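Long-range contacts in MmcQ/YjbR family DNA-binding protein (Pseudomonas syringae pv. tomato, PDB 3H9X), which probably binds DNA through a "double wing" alpha-beta fold, although its precise cellular function is not established: residues Asp15-Asp19 and Ala29-His33; Lys38-Leu42 and Ser112-Thr116; Pro78-Pro82 and Ile92-Leu96. The contacts are given in a common frame with arbitrary orientation. Numbering follows the deposited sequence.

Contact 1. Residues Asp15-Asp19 and Ala29-His33; sequences DTKPD and AVFRH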
ATOM      1  N   ASP A  15       5.719   3.233 -14.793  1.00 61.22           N
ATOM      2  CA  ASP A  15       5.302   4.374 -15.596  1.00 67.90           C
ATOM      3  C   ASP A  15       3.839   4.737 -15.309  1.00 68.02           C
ATOM      4  O   ASP A  15       3.070   5.044 -16.215  1.00 60.66           O
ATOM      5  CB  ASP A  15       5.481   4.032 -17.075  1.00 77.66           C
ATOM      6  CG  ASP A  15       5.618   5.260 -17.941  1.00 86.88           C
ATOM      7  OD1 ASP A  15       4.592   5.923 -18.206  1.00 85.45           O
ATOM      8  OD2 ASP A  15       6.761   5.565 -18.344  1.00 94.27           O
ATOM      9  N   THR A  16       3.475   4.709 -14.032  1.00 74.69           N
ATOM     10  CA  THR A  16       2.120   5.022 -13.583  1.00 72.21           C
ATOM     11  C   THR A  16       2.087   6.371 -12.875  1.00 71.21           C
ATOM     12  O   THR A  16       2.951   6.658 -12.044  1.00 75.78           O
ATOM     13  CB  THR A  16       1.600   3.965 -12.576  1.00 73.66           C
ATOM     14  OG1 THR A  16       1.642   2.660 -13.170  1.00 77.52           O
ATOM     15  CG2 THR A  16       0.177   4.284 -12.159  1.00 73.50           C
ATOM     16  N   LYS A  17       1.089   7.192 -13.199  1.00 70.06           N
ATOM     17  CA  LYS A  17       0.939   8.501 -12.563  1.00 66.39           C
ATOM     18  C   LYS A  17      -0.064   8.364 -11.416  1.00 59.71           C
ATOM     19  O   LYS A  17      -1.147   7.811 -11.594  1.00 50.43           O
ATOM     20  CB  LYS A  17       0.483   9.553 -13.592  1.00 71.44           C
ATOM     21  CG  LYS A  17      -0.791  10.351 -13.247  1.00 84.03           C
ATOM     22  CD  LYS A  17      -2.084   9.601 -13.638  1.00 83.70           C
ATOM     23  CE  LYS A  17      -3.352  10.283 -13.102  1.00 72.23           C
ATOM     24  NZ  LYS A  17      -3.472  11.734 -13.448  1.00 64.75           N
ATOM     25  N   PRO A  18       0.298   8.847 -10.215  1.00 59.08           N
ATOM     26  CA  PRO A  18      -0.591   8.759  -9.054  1.00 54.83           C
ATOM     27  C   PRO A  18      -1.900   9.512  -9.240  1.00 56.35           C
ATOM     28  O   PRO A  18      -1.918  10.637  -9.744  1.00 55.76           O
ATOM     29  CB  PRO A  18       0.259   9.335  -7.925  1.00 50.06           C
ATOM     30  CG  PRO A  18       1.133  10.327  -8.632  1.00 50.09           C
ATOM     31  CD  PRO A  18       1.546   9.545  -9.856  1.00 63.13           C
ATOM     32  N   ASP A  19      -2.993   8.873  -8.832  1.00 58.22           N
ATOM     33  CA  ASP A  19      -4.323   9.457  -8.933  1.00 57.23           C
ATOM     34  C   ASP A  19      -4.853   9.839  -7.560  1.00 58.60           C
ATOM     35  O   ASP A  19      -4.478   9.237  -6.556  1.00 62.31           O
ATOM     36  CB  ASP A  19      -5.276   8.477  -9.585  1.00 59.48           C
ATOM     37  CG  ASP A  19      -5.806   8.995 -10.872  1.00 76.59           C
ATOM     38  OD1 ASP A  19      -6.438  10.075 -10.846  1.00 86.96           O
ATOM     39  OD2 ASP A  19      -5.585   8.341 -11.910  1.00 83.53           O
ATOM     40  N   ALA A  29      -3.637   8.483  -2.415  1.00 33.89           N
ATOM     41  CA  ALA A  29      -3.336   8.352  -3.833  1.00 28.21           C
ATOM     42  C   ALA A  29      -3.425   6.895  -4.246  1.00 32.15           C
ATOM     43  O   ALA A  29      -2.914   6.025  -3.552  1.00 39.90           O
ATOM     44  CB  ALA A  29      -1.947   8.875  -4.117  1.00 36.18           C
ATOM     45  N   VAL A  30      -4.083   6.621  -5.371  1.00 33.62           N
ATOM     46  CA  VAL A  30      -4.196   5.244  -5.852  1.00 39.92           C
ATOM     47  C   VAL A  30      -3.339   5.034  -7.097  1.00 38.07           C
ATOM     48  O   VAL A  30      -3.034   5.978  -7.819  1.00 34.91           O
ATOM     49  CB  VAL A  30      -5.690   4.824  -6.153  1.00 43.25           C
ATOM     50  CG1 VAL A  30      -6.569   5.104  -4.954  1.00 40.38           C
ATOM     51  CG2 VAL A  30      -6.215   5.521  -7.375  1.00 41.64           C
ATOM     52  N   PHE A  31      -2.925   3.794  -7.318  1.00 43.00           N
ATOM     53  CA  PHE A  31      -2.116   3.460  -8.478  1.00 47.54           C
ATOM     54  C   PHE A  31      -2.822   2.342  -9.218  1.00 49.05           C
ATOM     55  O   PHE A  31      -3.029   1.262  -8.663  1.00 51.86           O
ATOM     56  CB  PHE A  31      -0.719   3.006  -8.056  1.00 48.82           C
ATOM     57  CG  PHE A  31       0.084   4.085  -7.394  1.00 54.73           C
ATOM     58  CD1 PHE A  31      -0.285   4.573  -6.146  1.00 51.26           C
ATOM     59  CD2 PHE A  31       1.189   4.639  -8.031  1.00 59.35           C
ATOM     60  CE1 PHE A  31       0.428   5.599  -5.542  1.00 53.53           C
ATOM     61  CE2 PHE A  31       1.914   5.668  -7.437  1.00 57.24           C
ATOM     62  CZ  PHE A  31       1.532   6.147  -6.189  1.00 58.78           C
ATOM     63  N   ARG A  32      -3.208   2.597 -10.463  1.00 50.57           N
ATOM     64  CA  ARG A  32      -3.894   1.577 -11.239  1.00 51.78           C
ATOM     65  C   ARG A  32      -3.320   1.419 -12.636  1.00 47.87           C
ATOM     66  O   ARG A  32      -2.420   2.156 -13.040  1.00 40.83           O
ATOM     67  CB  ARG A  32      -5.380   1.900 -11.341  1.00 52.04           C
ATOM     68  CG  ARG A  32      -5.696   3.145 -12.133  1.00 56.95           C
ATOM     69  CD  ARG A  32      -6.115   4.282 -11.227  1.00 61.96           C
ATOM     70  NE  ARG A  32      -6.563   5.427 -12.009  1.00 64.44           N
ATOM     71  CZ  ARG A  32      -7.656   5.431 -12.767  1.00 60.26           C
ATOM     72  NH1 ARG A  32      -7.989   6.517 -13.453  1.00 55.73           N
ATOM     73  NH2 ARG A  32      -8.424   4.356 -12.832  1.00 49.02           N
ATOM     74  N   HIS A  33      -3.838   0.428 -13.356  1.00 53.39           N
ATOM     75  CA  HIS A  33      -3.411   0.152 -14.724  1.00 54.88           C
ATOM     76  C   HIS A  33      -4.219   1.013 -15.679  1.00 59.48           C
ATOM     77  O   HIS A  33      -5.362   1.368 -15.387  1.00 59.09           O
ATOM     78  CB  HIS A  33      -3.643  -1.312 -15.104  1.00 45.83           C
ATOM     79  CG  HIS A  33      -2.883  -2.293 -14.269  1.00 46.23           C
ATOM     80  ND1 HIS A  33      -3.347  -2.747 -13.052  1.00 48.45           N
ATOM     81  CD2 HIS A  33      -1.709  -2.927 -14.488  1.00 48.28           C
ATOM     82  CE1 HIS A  33      -2.489  -3.623 -12.561  1.00 49.46           C
ATOM     83  NE2 HIS A  33      -1.486  -3.753 -13.410  1.00 38.73           N
TER
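The loop Asp15-Asp19 flanks strand 29-32, an outermost strand of the sheet within the chain, on the side turned away from strand 39-47, and satisfies the backbone N and O of Val30. Asp19 N donates to Val30 O (3.1 Å) and Val30 N donates to Asp19 O (2.9 Å), the reciprocal pattern of an antiparallel hydrogen-bonded pair; Asp19 O also receives a CA-H...O contact from Ala29 CA at 3.1 Å. Asp19 OD2 is satisfied too, by a salt bridge to Arg32 NE at 3.1 Å and a weak hydrogen bond from Arg32 NH1 (3.4 Å). Pro18 brings no amide donor, so it suits the apolar place where its CB packs 3.8 Å from Phe31 CZ. Thr16 lays its methyl CG2 3.5 Å from Arg32 O, while its hydroxyl bonds Tyr40 OH. Phe31 also meets Phe6 edge-to-face, tying the strand to helix 3-13. The arrangement is an isolated antiparallel beta bridge, by which a coil segment covers the edge of a beta sheet.

Contact 2. Residues Lys38-Leu42 and Ser112-Thr116; sequences KWYAL and SFQLT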
ATOM      1  N   LYS A  38      -7.668  -1.031 -12.758  1.00 46.81           N
ATOM      2  CA  LYS A  38      -7.668  -1.728 -11.478  1.00 45.81           C
ATOM      3  C   LYS A  38      -6.558  -1.227 -10.557  1.00 45.73           C
ATOM      4  O   LYS A  38      -5.392  -1.131 -10.955  1.00 46.30           O
ATOM      5  CB  LYS A  38      -7.534  -3.243 -11.676  1.00 44.47           C
ATOM      6  CG  LYS A  38      -8.744  -3.894 -12.318  1.00 41.00           C
ATOM      7  CD  LYS A  38      -8.697  -5.404 -12.205  1.00 49.63           C
ATOM      8  CE  LYS A  38      -9.952  -6.022 -12.810  1.00 58.14           C
ATOM      9  NZ  LYS A  38     -10.150  -7.459 -12.441  1.00 60.12           N
ATOM     10  N   TRP A  39      -6.940  -0.903  -9.324  1.00 40.55           N
ATOM     11  CA  TRP A  39      -6.017  -0.404  -8.311  1.00 36.30           C
ATOM     12  C   TRP A  39      -5.098  -1.523  -7.884  1.00 36.45           C
ATOM     13  O   TRP A  39      -5.557  -2.639  -7.668  1.00 41.41           O
ATOM     14  CB  TRP A  39      -6.783   0.064  -7.075  1.00 34.64           C
ATOM     15  CG  TRP A  39      -7.714   1.206  -7.300  1.00 44.77           C
ATOM     16  CD1 TRP A  39      -8.054   1.780  -8.501  1.00 47.81           C
ATOM     17  CD2 TRP A  39      -8.418   1.934  -6.294  1.00 42.70           C
ATOM     18  NE1 TRP A  39      -8.918   2.819  -8.297  1.00 40.81           N
ATOM     19  CE2 TRP A  39      -9.163   2.937  -6.951  1.00 39.33           C
ATOM     20  CE3 TRP A  39      -8.494   1.840  -4.895  1.00 41.81           C
ATOM     21  CZ2 TRP A  39      -9.975   3.838  -6.258  1.00 40.44           C
ATOM     22  CZ3 TRP A  39      -9.299   2.738  -4.209  1.00 33.25           C
ATOM     23  CH2 TRP A  39     -10.028   3.722  -4.892  1.00 29.83           C
ATOM     24  N   TYR A  40      -3.808  -1.230  -7.753  1.00 30.34           N
ATOM     25  CA  TYR A  40      -2.856  -2.241  -7.314  1.00 29.19           C
ATOM     26  C   TYR A  40      -2.016  -1.694  -6.164  1.00 24.17           C
ATOM     27  O   TYR A  40      -1.161  -2.379  -5.630  1.00 26.00           O
ATOM     28  CB  TYR A  40      -1.980  -2.692  -8.502  1.00 34.72           C
ATOM     29  CG  TYR A  40      -0.971  -1.676  -9.009  1.00 39.17           C
ATOM     30  CD1 TYR A  40       0.255  -1.503  -8.364  1.00 44.29           C
ATOM     31  CD2 TYR A  40      -1.240  -0.890 -10.131  1.00 31.64           C
ATOM     32  CE1 TYR A  40       1.196  -0.568  -8.820  1.00 50.99           C
ATOM     33  CE2 TYR A  40      -0.303   0.052 -10.596  1.00 46.76           C
ATOM     34  CZ  TYR A  40       0.915   0.206  -9.929  1.00 43.64           C
ATOM     35  OH  TYR A  40       1.843   1.142 -10.344  1.00 46.45           O
ATOM     36  N   ALA A  41      -2.310  -0.456  -5.781  1.00 28.57           N
ATOM     37  CA  ALA A  41      -1.603   0.243  -4.716  1.00 31.83           C
ATOM     38  C   ALA A  41      -2.423   1.438  -4.200  1.00 33.98           C
ATOM     39  O   ALA A  41      -2.903   2.260  -4.988  1.00 20.54           O
ATOM     40  CB  ALA A  41      -0.255   0.725  -5.234  1.00 22.08           C
ATOM     41  N   LEU A  42      -2.576   1.523  -2.878  1.00 38.04           N
ATOM     42  CA  LEU A  42      -3.322   2.604  -2.227  1.00 38.58           C
ATOM     43  C   LEU A  42      -2.427   3.289  -1.188  1.00 43.44           C
ATOM     44  O   LEU A  42      -2.135   2.728  -0.127  1.00 50.11           O
ATOM     45  CB  LEU A  42      -4.552   2.045  -1.509  1.00 38.09           C
ATOM     46  CG  LEU A  42      -5.859   2.848  -1.433  1.00 37.03           C
ATOM     47  CD1 LEU A  42      -6.666   2.297  -0.269  1.00 40.07           C
ATOM     48  CD2 LEU A  42      -5.619   4.331  -1.241  1.00 22.32           C
ATOM     49  N   SER A 112       1.156  -7.308  -6.281  1.00 43.07           N
ATOM     50  CA  SER A 112      -0.136  -6.613  -6.366  1.00 28.54           C
ATOM     51  C   SER A 112      -0.387  -6.163  -7.800  1.00 36.54           C
ATOM     52  O   SER A 112      -1.524  -6.165  -8.271  1.00 43.59           O
ATOM     53  CB  SER A 112      -0.138  -5.398  -5.426  1.00 29.53           C
ATOM     54  OG  SER A 112      -1.377  -4.744  -5.414  1.00 18.79           O
ATOM     55  N   PHE A 113       0.684  -5.782  -8.493  1.00 38.96           N
ATOM     56  CA  PHE A 113       0.605  -5.336  -9.883  1.00 42.60           C
ATOM     57  C   PHE A 113       0.149  -6.489 -10.791  1.00 44.42           C
ATOM     58  O   PHE A 113      -0.799  -6.336 -11.551  1.00 46.76           O
ATOM     59  CB  PHE A 113       1.968  -4.823 -10.351  1.00 43.22           C
ATOM     60  CG  PHE A 113       1.929  -4.118 -11.679  1.00 50.06           C
ATOM     61  CD1 PHE A 113       1.348  -2.865 -11.803  1.00 55.60           C
ATOM     62  CD2 PHE A 113       2.454  -4.716 -12.816  1.00 54.17           C
ATOM     63  CE1 PHE A 113       1.292  -2.219 -13.038  1.00 48.63           C
ATOM     64  CE2 PHE A 113       2.400  -4.077 -14.052  1.00 43.77           C
ATOM     65  CZ  PHE A 113       1.816  -2.829 -14.158  1.00 46.02           C
ATOM     66  N   GLN A 114       0.829  -7.634 -10.697  1.00 40.99           N
ATOM     67  CA  GLN A 114       0.499  -8.817 -11.485  1.00 41.13           C
ATOM     68  C   GLN A 114      -0.848  -9.425 -11.121  1.00 41.38           C
ATOM     69  O   GLN A 114      -1.495 -10.034 -11.953  1.00 47.43           O
ATOM     70  CB  GLN A 114       1.566  -9.906 -11.314  1.00 34.88           C
ATOM     71  CG  GLN A 114       2.929  -9.624 -11.932  1.00 38.40           C
ATOM     72  CD  GLN A 114       2.847  -9.251 -13.398  1.00 51.97           C
ATOM     73  OE1 GLN A 114       2.242  -9.961 -14.202  1.00 59.95           O
ATOM     74  NE2 GLN A 114       3.457  -8.128 -13.754  1.00 52.29           N
ATOM     75  N   LEU A 115      -1.251  -9.281  -9.867  1.00 45.70           N
ATOM     76  CA  LEU A 115      -2.513  -9.835  -9.381  1.00 41.67           C
ATOM     77  C   LEU A 115      -3.699  -9.058  -9.947  1.00 42.20           C
ATOM     78  O   LEU A 115      -4.839  -9.521  -9.908  1.00 39.47           O
ATOM     79  CB  LEU A 115      -2.552  -9.769  -7.848  1.00 48.25           C
ATOM     80  CG  LEU A 115      -3.090 -10.963  -7.060  1.00 50.76           C
ATOM     81  CD1 LEU A 115      -4.486 -11.350  -7.566  1.00 50.08           C
ATOM     82  CD2 LEU A 115      -2.125 -12.120  -7.209  1.00 51.02           C
ATOM     83  N   THR A 116      -3.408  -7.879 -10.482  1.00 40.44           N
ATOM     84  CA  THR A 116      -4.433  -6.998 -11.026  1.00 45.49           C
ATOM     85  C   THR A 116      -4.208  -6.634 -12.490  1.00 47.47           C
ATOM     86  O   THR A 116      -4.825  -5.708 -13.011  1.00 47.09           O
ATOM     87  CB  THR A 116      -4.504  -5.713 -10.182  1.00 36.02           C
ATOM     88  OG1 THR A 116      -3.178  -5.239  -9.938  1.00 26.55           O
ATOM     89  CG2 THR A 116      -5.179  -5.989  -8.851  1.00 41.63           C
TER
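A very short hydrogen bond, 2.4 Å from Ser112 OG to Tyr40 O, pins the last turn of helix 102-115 to strand 39-47 at an irregular point in that strand. Tyr40 and Ala41 both face Phe31 on the neighbouring strand 29-32, forming a classic beta bulge, and Tyr40 has psi near 1°, far from regular strand values. Serine suits the helix side because its short side chain lets the hydroxyl reach the main chain, with the CA atoms of Ser112 and Tyr40 only 5.2 Å apart; the same OG also bonds Lys65 N on strand 58-65.

Beside this polar link lies a T-shaped aromatic pair. The edge of Phe113 meets the face of Tyr40, with centroids 4.8 Å apart and planes at 87°; Phe113 CD1 comes to 3.6 Å from Tyr40 CE2. Tyrosine offers both this apolar face and a hydroxyl that hydrogen-bonds Thr16 OG1. Thr116 closes the group: its OG1 bonds back to Ser112 O at 2.5 Å, and its methyl CG2 lies 3.6 Å from Trp39 O. Lys38 approaches most closely with its CB, 3.9 Å from Thr116 O, while the end of its side chain leads away.

The chemistry thus combines a directional bond to the bulged main chain with ring packing, fixing where the helix end sits against the sheet without any charge pair between the two segments.

Contact 3. Residues Pro78-Pro82 and Ile92-Leu96; sequences PGIYP and ITVLL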
ATOM      1  N   PRO A  78       6.606  -7.977  10.836  1.00 58.43           N
ATOM      2  CA  PRO A  78       6.576  -6.672  11.482  1.00 59.32           C
ATOM      3  C   PRO A  78       6.496  -5.619  10.394  1.00 58.67           C
ATOM      4  O   PRO A  78       7.243  -5.670   9.410  1.00 60.32           O
ATOM      5  CB  PRO A  78       7.890  -6.644  12.252  1.00 64.72           C
ATOM      6  CG  PRO A  78       8.790  -7.496  11.411  1.00 59.68           C
ATOM      7  CD  PRO A  78       7.900  -8.646  11.060  1.00 60.26           C
ATOM      8  N   GLY A  79       5.570  -4.680  10.564  1.00 56.79           N
ATOM      9  CA  GLY A  79       5.405  -3.618   9.583  1.00 61.06           C
ATOM     10  C   GLY A  79       4.231  -3.826   8.639  1.00 52.69           C
ATOM     11  O   GLY A  79       3.860  -2.913   7.897  1.00 49.80           O
ATOM     12  N   ILE A  80       3.661  -5.030   8.667  1.00 47.19           N
ATOM     13  CA  ILE A  80       2.523  -5.391   7.832  1.00 38.58           C
ATOM     14  C   ILE A  80       1.336  -5.569   8.764  1.00 39.64           C
ATOM     15  O   ILE A  80       1.415  -6.291   9.753  1.00 40.07           O
ATOM     16  CB  ILE A  80       2.797  -6.696   7.066  1.00 30.76           C
ATOM     17  CG1 ILE A  80       4.003  -6.493   6.144  1.00 36.82           C
ATOM     18  CG2 ILE A  80       1.579  -7.100   6.265  1.00 35.20           C
ATOM     19  CD1 ILE A  80       4.548  -7.757   5.526  1.00 23.43           C
ATOM     20  N   TYR A  81       0.246  -4.878   8.447  1.00 41.25           N
ATOM     21  CA  TYR A  81      -0.971  -4.921   9.246  1.00 41.73           C
ATOM     22  C   TYR A  81      -2.153  -5.322   8.365  1.00 42.55           C
ATOM     23  O   TYR A  81      -2.004  -5.470   7.157  1.00 41.68           O
ATOM     24  CB  TYR A  81      -1.232  -3.540   9.873  1.00 32.39           C
ATOM     25  CG  TYR A  81      -0.094  -2.999  10.700  1.00 41.14           C
ATOM     26  CD1 TYR A  81       1.091  -2.577  10.101  1.00 43.25           C
ATOM     27  CD2 TYR A  81      -0.177  -2.961  12.096  1.00 49.39           C
ATOM     28  CE1 TYR A  81       2.173  -2.141  10.871  1.00 44.88           C
ATOM     29  CE2 TYR A  81       0.900  -2.517  12.876  1.00 42.74           C
ATOM     30  CZ  TYR A  81       2.074  -2.115  12.256  1.00 41.97           C
ATOM     31  OH  TYR A  81       3.164  -1.727  13.017  1.00 35.38           O
ATOM     32  N   PRO A  82      -3.336  -5.528   8.971  1.00 43.04           N
ATOM     33  CA  PRO A  82      -4.556  -5.904   8.250  1.00 45.78           C
ATOM     34  C   PRO A  82      -4.987  -4.768   7.316  1.00 49.02           C
ATOM     35  O   PRO A  82      -4.817  -3.595   7.639  1.00 45.59           O
ATOM     36  CB  PRO A  82      -5.556  -6.129   9.376  1.00 47.12           C
ATOM     37  CG  PRO A  82      -4.688  -6.628  10.478  1.00 44.43           C
ATOM     38  CD  PRO A  82      -3.535  -5.681  10.422  1.00 39.79           C
ATOM     39  N   ILE A  92      -3.549  -6.017   2.002  1.00 31.68           N
ATOM     40  CA  ILE A  92      -2.555  -5.896   3.053  1.00 25.90           C
ATOM     41  C   ILE A  92      -2.173  -4.440   3.177  1.00 28.66           C
ATOM     42  O   ILE A  92      -2.168  -3.720   2.188  1.00 24.26           O
ATOM     43  CB  ILE A  92      -1.323  -6.722   2.655  1.00 29.53           C
ATOM     44  CG1 ILE A  92      -1.552  -8.160   3.056  1.00 38.46           C
ATOM     45  CG2 ILE A  92      -0.084  -6.230   3.317  1.00 34.48           C
ATOM     46  CD1 ILE A  92      -1.774  -8.277   4.531  1.00 48.27           C
ATOM     47  N   THR A  93      -1.868  -4.000   4.391  1.00 30.27           N
ATOM     48  CA  THR A  93      -1.472  -2.609   4.602  1.00 34.61           C
ATOM     49  C   THR A  93      -0.027  -2.610   5.075  1.00 31.59           C
ATOM     50  O   THR A  93       0.269  -3.139   6.138  1.00 32.96           O
ATOM     51  CB  THR A  93      -2.355  -1.907   5.677  1.00 30.34           C
ATOM     52  OG1 THR A  93      -3.684  -1.725   5.174  1.00 32.49           O
ATOM     53  CG2 THR A  93      -1.772  -0.544   6.052  1.00 27.24           C
ATOM     54  N   VAL A  94       0.873  -2.038   4.282  1.00 32.69           N
ATOM     55  CA  VAL A  94       2.283  -1.993   4.662  1.00 33.87           C
ATOM     56  C   VAL A  94       2.624  -0.605   5.178  1.00 29.27           C
ATOM     57  O   VAL A  94       2.327   0.411   4.552  1.00 32.92           O
ATOM     58  CB  VAL A  94       3.236  -2.363   3.481  1.00 26.05           C
ATOM     59  CG1 VAL A  94       4.683  -2.358   3.959  1.00 24.65           C
ATOM     60  CG2 VAL A  94       2.889  -3.741   2.940  1.00 27.09           C
ATOM     61  N   LEU A  95       3.254  -0.576   6.340  1.00 34.58           N
ATOM     62  CA  LEU A  95       3.623   0.679   6.956  1.00 38.71           C
ATOM     63  C   LEU A  95       4.926   1.242   6.370  1.00 40.57           C
ATOM     64  O   LEU A  95       5.967   0.582   6.429  1.00 35.87           O
ATOM     65  CB  LEU A  95       3.730   0.459   8.463  1.00 36.49           C
ATOM     66  CG  LEU A  95       4.043   1.636   9.368  1.00 43.92           C
ATOM     67  CD1 LEU A  95       5.539   1.808   9.467  1.00 41.45           C
ATOM     68  CD2 LEU A  95       3.347   2.893   8.848  1.00 43.88           C
ATOM     69  N   LEU A  96       4.845   2.443   5.779  1.00 39.51           N
ATOM     70  CA  LEU A  96       6.007   3.118   5.191  1.00 37.17           C
ATOM     71  C   LEU A  96       6.795   3.796   6.296  1.00 37.03           C
ATOM     72  O   LEU A  96       6.223   4.213   7.299  1.00 36.37           O
ATOM     73  CB  LEU A  96       5.594   4.178   4.162  1.00 30.83           C
ATOM     74  CG  LEU A  96       4.934   3.729   2.862  1.00 28.34           C
ATOM     75  CD1 LEU A  96       4.768   4.914   1.921  1.00 28.59           C
ATOM     76  CD2 LEU A  96       5.784   2.668   2.221  1.00 23.33           C
TER
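Strands 80-82 and 91-95 form an antiparallel beta hairpin at the side of the sheet far from strand 29-32; their axes approach to 4.8 Å with directions 142° apart. Ile92 opens the pairing with a buried apolar contact, its CG2 lying 3.5 Å from Ile80 CG2; branched isoleucines fill such a sheet face well. Thr93 carries the central hydrogen-bonded pair: Thr93 N donates to Tyr81 O (3.1 Å) and Tyr81 N to Thr93 O (2.9 Å). Although buried, its hydroxyl is satisfied by Asp63 on strand 58-65 and by Tyr84 N. Val94 forms a non-hydrogen-bonded pair with Ile80, their CA atoms 4.7 Å apart, and packs on the same face, CG2 4.4 Å from Ile80 CG1; the backbone of Val94 bonds Ile62 instead, so strand 91-95 is held from both flanks. Leu95 offers CB at 3.9 Å from Tyr81 CE1, an apolar contact on the face that Tyr81 shares with Thr93. Tyrosine suits this partly exposed place: its ring packs while its hydroxyl tolerates solvent. Gly79, just before strand 80-82, has backbone angles (101/-11) that would jam a CB against the preceding carbonyl O; Leu95 N donates to Gly79 O at 2.9 Å, almost linearly at 172°.

All three contacts reach the same antiparallel sheet. Contacts 1 and 3 lie at its two outermost strands, about 20 Å apart between centres and on opposite sides of the chain's centre; contact 2 presses a helix onto an inner strand. Contact 3 is buried and relies on regular backbone pairing and aliphatic packing. Contacts 1 and 2 are partly buried: the first adds a salt bridge to a single bridge, whereas the second uses a serine hydroxyl and aromatic rings. These two touch directly, since Phe31 pairs with the bulge at Tyr40 and Ala41, and His33 packs on Thr116. Contact 3 is nested within the chain loop closed by contact 2, yet does not touch it.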